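Local coordinates for 2,5-dihydroxypyridine 5,6-dioxygenase (Pseudomonas putida KT2440, PDB 7CUP), which catalyses the iron(II)-dependent opening of the 2,5-dihydroxypyridine ring between carbons 5 and 6 by dioxygen, giving N-formylmaleamate in aerobic nicotinate degradation, at the interface of chains A and B. Sequence-based numbering; all coordinates share one arbitrary frame. Chains: chain A/B, 2,5-dihydroxypyridine 5,6-dioxygenase.

The interface of chains A and B. Residues chain A 243, 246-247; chain B 212-213, 222, 276, 324.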
# COMPACT_ATOMS: atom_id res chain seq x y z
N PHE A 243 39.95 -19.46 -9.80
CA PHE A 243 38.98 -18.37 -10.06
C PHE A 243 38.56 -17.72 -8.74
O PHE A 243 38.59 -16.49 -8.68
CB PHE A 243 37.78 -18.86 -10.89
CG PHE A 243 36.69 -17.83 -10.95
CD1 PHE A 243 36.93 -16.59 -11.50
CD2 PHE A 243 35.48 -18.05 -10.32
CE1 PHE A 243 35.95 -15.61 -11.48
CE2 PHE A 243 34.49 -17.08 -10.31
CZ PHE A 243 34.72 -15.87 -10.91
N GLU A 246 41.21 -15.33 -7.53
CA GLU A 246 41.34 -14.07 -8.29
C GLU A 246 40.18 -13.12 -7.92
O GLU A 246 40.41 -11.91 -7.80
CB GLU A 246 41.27 -14.36 -9.79
CG GLU A 246 41.49 -13.13 -10.64
CD GLU A 246 41.34 -13.47 -12.10
OE1 GLU A 246 41.40 -12.57 -12.92
OE2 GLU A 246 41.16 -14.66 -12.41
N TYR A 247 38.98 -13.66 -7.77
CA TYR A 247 37.77 -12.86 -7.41
C TYR A 247 37.98 -12.28 -6.02
O TYR A 247 37.74 -11.08 -5.84
CB TYR A 247 36.50 -13.70 -7.52
CG TYR A 247 35.22 -12.96 -7.18
CD1 TYR A 247 34.83 -12.75 -5.87
CD2 TYR A 247 34.39 -12.48 -8.17
CE1 TYR A 247 33.66 -12.08 -5.55
CE2 TYR A 247 33.19 -11.84 -7.86
CZ TYR A 247 32.83 -11.63 -6.55
OH TYR A 247 31.70 -10.96 -6.20
N VAL B 212 37.54 -18.27 -18.18
CA VAL B 212 37.06 -18.44 -16.80
C VAL B 212 36.96 -17.04 -16.20
O VAL B 212 37.91 -16.23 -16.41
CB VAL B 212 37.99 -19.37 -16.02
CG1 VAL B 212 37.72 -19.32 -14.53
CG2 VAL B 212 37.89 -20.78 -16.57
N GLY B 213 35.81 -16.72 -15.60
CA GLY B 213 35.62 -15.41 -14.95
C GLY B 213 35.02 -14.36 -15.87
O GLY B 213 34.60 -13.27 -15.34
N TYR B 222 29.45 -15.77 -13.97
CA TYR B 222 30.91 -15.84 -14.23
C TYR B 222 31.17 -17.22 -14.83
O TYR B 222 30.81 -18.23 -14.20
CB TYR B 222 31.72 -15.68 -12.95
CG TYR B 222 31.57 -14.34 -12.29
CD1 TYR B 222 32.29 -13.23 -12.72
CD2 TYR B 222 30.70 -14.18 -11.23
CE1 TYR B 222 32.16 -12.00 -12.09
CE2 TYR B 222 30.54 -12.95 -10.61
CZ TYR B 222 31.25 -11.85 -11.06
OH TYR B 222 31.10 -10.66 -10.40
N TRP B 276 34.11 -5.46 -11.83
CA TRP B 276 33.92 -6.84 -12.34
C TRP B 276 33.34 -7.74 -11.24
O TRP B 276 32.56 -8.59 -11.56
CB TRP B 276 35.25 -7.34 -12.90
CG TRP B 276 35.25 -8.79 -13.21
CD1 TRP B 276 34.55 -9.43 -14.19
CD2 TRP B 276 35.97 -9.80 -12.50
NE1 TRP B 276 34.83 -10.77 -14.17
CE2 TRP B 276 35.69 -11.03 -13.13
CE3 TRP B 276 36.85 -9.77 -11.41
CZ2 TRP B 276 36.25 -12.22 -12.69
CZ3 TRP B 276 37.39 -10.96 -10.97
CH2 TRP B 276 37.12 -12.16 -11.63
N ARG B 324 37.67 -9.68 -19.66
CA ARG B 324 38.77 -9.06 -18.91
C ARG B 324 40.10 -9.34 -19.59
O ARG B 324 40.18 -10.28 -20.47
CB ARG B 324 38.87 -9.65 -17.51
CG ARG B 324 37.66 -9.34 -16.65
CD ARG B 324 37.97 -9.84 -15.25
NE ARG B 324 38.30 -11.24 -15.43
CZ ARG B 324 39.16 -11.91 -14.71
NH1 ARG B 324 39.78 -11.31 -13.71
NH2 ARG B 324 39.36 -13.18 -14.98
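A:Phe243, at the start of helix 243-253, presses its ring into a pocket formed by B:Val212, B:Gly213, B:Tyr222 and B:Trp276. Its CE1 lies 3.5 Å from CA of B:Gly213, while the indole carbon CZ2 of B:Trp276 sits in plane at the edge of the phenyl ring. CZ meets CB of B:Tyr222 at 3.6 Å, the two side chains crossing at about a right angle. CG is anti to the backbone N (chi1 169°), which sends CE1 and CZ across to B:Gly213 and B:Tyr222 and leaves CB beside CG1 of B:Val212. Cut back to an alanine, this position would probably lose the ring packed between B:Gly213, B:Tyr222 and B:Trp276, leaving indole CZ2 and CH2 without the phenyl CE1 they touch.

One helical turn on, A:Tyr247 directs its edge at a face of B:Tyr222, with planes 81° apart and centroids 5.5 Å apart. Within chain B, the B:Tyr222 hydroxyl OH donates to O of B:Trp276 at 2.8 Å, on a carbonyl lone pair, and indole NE1 donates a hydrogen bond to O of B:Gly213 at 2.8 Å; together they are likely to brace the receiving wall.

At the rim, carboxylate OE1 of A:Glu246, extended beyond CG, forms a salt bridge with guanidinium NH1 of B:Arg324, their planes 42° apart, although the modelled separation is too short to trust. Whether this contact of the six-copy deposited assembly persists in solution, the structure alone does not show. B:Arg324 CD lies 3.2 Å above the indole plane of B:Trp276, over its centre.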